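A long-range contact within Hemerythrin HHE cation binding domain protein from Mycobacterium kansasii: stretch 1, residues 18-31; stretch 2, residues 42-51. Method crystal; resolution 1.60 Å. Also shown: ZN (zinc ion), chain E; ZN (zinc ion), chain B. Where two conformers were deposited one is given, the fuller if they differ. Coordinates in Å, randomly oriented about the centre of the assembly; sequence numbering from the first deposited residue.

Stretch 1, residues 18-31: EHHVVIKGLGRKIS
Stretch 2 42-51: ALFDELLIEL

Two α-helical segments, residues 18-31 and 42-51, pack nearly antiparallel, their N-to-C directions 160° apart and their axes 9.3 Å apart at closest approach; phi/psi average about -62/-41, His 19 straying most at -75/-32. Register is set by Leu 26 CA to Leu 47 CA, 6.1 Å, and Ile 30 CA to Leu 43 CA, 5.9 Å. Two knobs interlock. Leu 26 (m, t) enters the hollow among Leu 43, Glu 46, Leu 47 and Glu 50, placing its CD1 3.9 Å from Leu 47 CA and its CD2 4.0 Å from Leu 43 CD2. Glu 50 (m, m, chi3 -53°) fills the return hollow among His 19, Val 22, Ile 23 and Leu 26; its CG lies 3.8 Å from Leu 26 CD1. The folded chain brings its carboxylate to the ring edge of His 19 (chi1 t, chi2 -139°), where His 19 NE2 donates a nearly straight hydrogen bond to Glu 50 OE1, 2.8 Å, 171°. Ile 30 (m, t) starts sideways but its end turns inward: CG1 meets Leu 43 CB at 3.6 Å and CD1 meets Leu 47 CD2 (Leu 47 t, p) at 3.7 Å and lies at the ring edge of Phe 44 (t, chi2 65°). Ile 23 CG2 reaches Leu 47 CD1 at 3.9 Å. Leu 43 (m, t) extends CD1 to Lys 29 CB, 3.8 Å.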

# COMPACT_ATOMS: atom_id res chain seq x y z
N GLU A 18 -4.42 1.22 10.47
CA GLU A 18 -3.57 2.37 10.78
C GLU A 18 -2.66 2.69 9.61
O GLU A 18 -2.37 3.87 9.34
CB GLU A 18 -2.75 2.10 12.04
CG GLU A 18 -3.59 2.11 13.31
CD GLU A 18 -2.82 1.71 14.54
OE1 GLU A 18 -1.58 1.92 14.57
OE2 GLU A 18 -3.44 1.18 15.49
N HIS A 19 -2.20 1.68 8.88
CA HIS A 19 -1.32 1.98 7.75
C HIS A 19 -2.10 2.55 6.57
O HIS A 19 -1.56 3.40 5.84
CB HIS A 19 -0.54 0.73 7.34
CG HIS A 19 0.72 1.07 6.60
ND1 HIS A 19 1.16 0.37 5.49
CD2 HIS A 19 1.63 2.05 6.81
CE1 HIS A 19 2.28 0.91 5.06
NE2 HIS A 19 2.59 1.93 5.84
N HIS A 20 -3.36 2.15 6.39
CA HIS A 20 -4.20 2.79 5.37
C HIS A 20 -4.35 4.29 5.66
O HIS A 20 -4.34 5.10 4.73
CB HIS A 20 -5.59 2.15 5.29
CG HIS A 20 -5.62 0.80 4.63
ND1 HIS A 20 -6.65 -0.10 4.84
CD2 HIS A 20 -4.78 0.20 3.75
CE1 HIS A 20 -6.42 -1.21 4.16
NE2 HIS A 20 -5.31 -1.04 3.46
N VAL A 21 -4.49 4.66 6.94
CA VAL A 21 -4.58 6.07 7.33
C VAL A 21 -3.32 6.82 6.94
O VAL A 21 -3.37 7.95 6.44
CB VAL A 21 -4.86 6.20 8.84
CG1 VAL A 21 -4.63 7.63 9.29
CG2 VAL A 21 -6.27 5.73 9.16
N VAL A 22 -2.16 6.20 7.19
CA VAL A 22 -0.87 6.78 6.80
C VAL A 22 -0.83 7.02 5.31
O VAL A 22 -0.43 8.10 4.84
CB VAL A 22 0.29 5.86 7.24
CG1 VAL A 22 1.57 6.22 6.47
CG2 VAL A 22 0.52 5.95 8.73
N ILE A 23 -1.20 6.01 4.53
CA ILE A 23 -1.12 6.10 3.08
C ILE A 23 -2.07 7.17 2.56
O ILE A 23 -1.70 7.99 1.71
CB ILE A 23 -1.41 4.72 2.46
CG1 ILE A 23 -0.20 3.81 2.70
CG2 ILE A 23 -1.76 4.86 0.96
CD1 ILE A 23 -0.51 2.34 2.49
N LYS A 24 -3.30 7.18 3.07
CA LYS A 24 -4.25 8.22 2.68
C LYS A 24 -3.73 9.59 3.06
O LYS A 24 -3.90 10.56 2.30
CB LYS A 24 -5.61 7.94 3.33
CG LYS A 24 -6.69 8.94 2.96
CD LYS A 24 -8.00 8.67 3.70
CE LYS A 24 -9.01 9.78 3.43
NZ LYS A 24 -10.20 9.67 4.33
N GLY A 25 -3.07 9.69 4.22
CA GLY A 25 -2.54 10.98 4.65
C GLY A 25 -1.45 11.48 3.72
O GLY A 25 -1.42 12.67 3.38
N LEU A 26 -0.55 10.59 3.30
CA LEU A 26 0.46 10.96 2.32
C LEU A 26 -0.19 11.39 1.02
O LEU A 26 0.24 12.36 0.41
CB LEU A 26 1.43 9.81 2.08
CG LEU A 26 2.50 9.70 3.17
CD1 LEU A 26 3.19 8.34 3.05
CD2 LEU A 26 3.52 10.82 3.09
N GLY A 27 -1.22 10.66 0.58
CA GLY A 27 -1.93 11.04 -0.65
C GLY A 27 -2.53 12.43 -0.57
O GLY A 27 -2.52 13.18 -1.55
N ARG A 28 -3.09 12.79 0.60
CA ARG A 28 -3.64 14.13 0.78
C ARG A 28 -2.53 15.19 0.77
O ARG A 28 -2.67 16.24 0.13
CB ARG A 28 -4.45 14.16 2.09
CG ARG A 28 -5.00 15.52 2.49
CD ARG A 28 -5.82 15.43 3.78
NE ARG A 28 -5.06 14.96 4.94
CZ ARG A 28 -5.06 13.71 5.40
NH1 ARG A 28 -5.78 12.76 4.81
NH2 ARG A 28 -4.33 13.40 6.47
N LYS A 29 -1.39 14.91 1.44
CA LYS A 29 -0.29 15.88 1.44
C LYS A 29 0.27 16.08 0.03
O LYS A 29 0.58 17.21 -0.37
CB LYS A 29 0.82 15.43 2.39
CG LYS A 29 0.43 15.44 3.84
CD LYS A 29 1.65 15.38 4.73
CE LYS A 29 2.43 16.68 4.65
NZ LYS A 29 3.36 16.82 5.81
N ILE A 30 0.41 14.99 -0.72
CA ILE A 30 0.84 15.10 -2.12
C ILE A 30 -0.12 15.99 -2.89
O ILE A 30 0.31 16.95 -3.56
CB ILE A 30 0.96 13.71 -2.75
CG1 ILE A 30 2.10 12.97 -2.07
CG2 ILE A 30 1.18 13.84 -4.27
CD1 ILE A 30 2.06 11.48 -2.32
N SER A 31 -1.43 15.71 -2.79
CA SER A 31 -2.42 16.49 -3.52
C SER A 31 -2.36 17.96 -3.18
O SER A 31 -2.64 18.82 -4.03
CB SER A 31 -3.83 15.99 -3.21
OG SER A 31 -3.99 14.63 -3.56
N ALA A 42 9.28 14.73 -2.83
CA ALA A 42 9.69 13.96 -1.65
C ALA A 42 8.52 13.18 -1.09
O ALA A 42 8.66 11.99 -0.77
CB ALA A 42 10.29 14.86 -0.57
N LEU A 43 7.35 13.81 -1.01
CA LEU A 43 6.18 13.12 -0.48
C LEU A 43 5.81 11.93 -1.35
O LEU A 43 5.41 10.88 -0.83
CB LEU A 43 5.02 14.12 -0.39
CG LEU A 43 5.06 15.11 0.78
CD1 LEU A 43 3.98 16.17 0.46
CD2 LEU A 43 4.79 14.44 2.14
N PHE A 44 5.95 12.06 -2.67
CA PHE A 44 5.64 10.94 -3.54
C PHE A 44 6.60 9.77 -3.30
O PHE A 44 6.15 8.62 -3.26
CB PHE A 44 5.67 11.36 -5.00
CG PHE A 44 5.26 10.27 -5.93
CD1 PHE A 44 3.97 9.79 -5.90
CD2 PHE A 44 6.16 9.74 -6.86
CE1 PHE A 44 3.58 8.75 -6.77
CE2 PHE A 44 5.77 8.73 -7.74
CZ PHE A 44 4.47 8.25 -7.69
N ASP A 45 7.90 10.04 -3.14
CA ASP A 45 8.82 8.97 -2.76
C ASP A 45 8.40 8.31 -1.45
O ASP A 45 8.53 7.08 -1.28
CB ASP A 45 10.23 9.51 -2.60
CG ASP A 45 10.93 9.76 -3.92
OD1 ASP A 45 10.44 9.33 -4.99
OD2 ASP A 45 11.99 10.40 -3.86
N GLU A 46 7.97 9.12 -0.47
CA GLU A 46 7.56 8.55 0.82
C GLU A 46 6.37 7.63 0.63
O GLU A 46 6.31 6.54 1.23
CB GLU A 46 7.21 9.67 1.80
CG GLU A 46 8.41 10.51 2.20
CD GLU A 46 8.02 11.71 3.05
OE1 GLU A 46 7.29 11.54 4.05
OE2 GLU A 46 8.46 12.83 2.72
N LEU A 47 5.43 8.03 -0.24
CA LEU A 47 4.28 7.18 -0.55
C LEU A 47 4.71 5.87 -1.20
O LEU A 47 4.19 4.80 -0.85
CB LEU A 47 3.30 7.93 -1.46
CG LEU A 47 2.11 7.09 -1.97
CD1 LEU A 47 1.27 6.54 -0.80
CD2 LEU A 47 1.22 7.96 -2.88
N LEU A 48 5.68 5.93 -2.13
CA LEU A 48 6.13 4.70 -2.78
C LEU A 48 6.71 3.74 -1.75
O LEU A 48 6.52 2.52 -1.87
CB LEU A 48 7.16 5.02 -3.87
CG LEU A 48 6.69 5.77 -5.13
CD1 LEU A 48 7.86 6.09 -6.05
CD2 LEU A 48 5.58 4.98 -5.86
N ILE A 49 7.48 4.26 -0.79
CA ILE A 49 8.05 3.40 0.26
C ILE A 49 6.93 2.72 1.04
O ILE A 49 6.93 1.49 1.23
CB ILE A 49 8.96 4.23 1.18
CG1 ILE A 49 10.22 4.68 0.42
CG2 ILE A 49 9.29 3.46 2.47
CD1 ILE A 49 11.03 5.71 1.14
N GLU A 50 5.96 3.50 1.52
CA GLU A 50 4.88 2.94 2.33
C GLU A 50 4.04 1.98 1.51
O GLU A 50 3.60 0.95 2.02
CB GLU A 50 4.01 4.06 2.93
CG GLU A 50 4.80 4.96 3.90
CD GLU A 50 5.57 4.18 4.95
OE1 GLU A 50 4.96 3.34 5.65
OE2 GLU A 50 6.79 4.43 5.09
N LEU A 51 3.82 2.29 0.22
CA LEU A 51 3.03 1.40 -0.62
C LEU A 51 3.74 0.06 -0.82
O LEU A 51 3.12 -1.00 -0.70
CB LEU A 51 2.75 2.06 -1.98
CG LEU A 51 2.01 1.24 -3.04
CD1 LEU A 51 0.76 0.59 -2.46
CD2 LEU A 51 1.64 2.11 -4.26
ZN ZN E . 7.51 14.52 4.35
ZN ZN B . -4.30 -2.50 2.34
O HOH W 1 5.97 15.99 5.62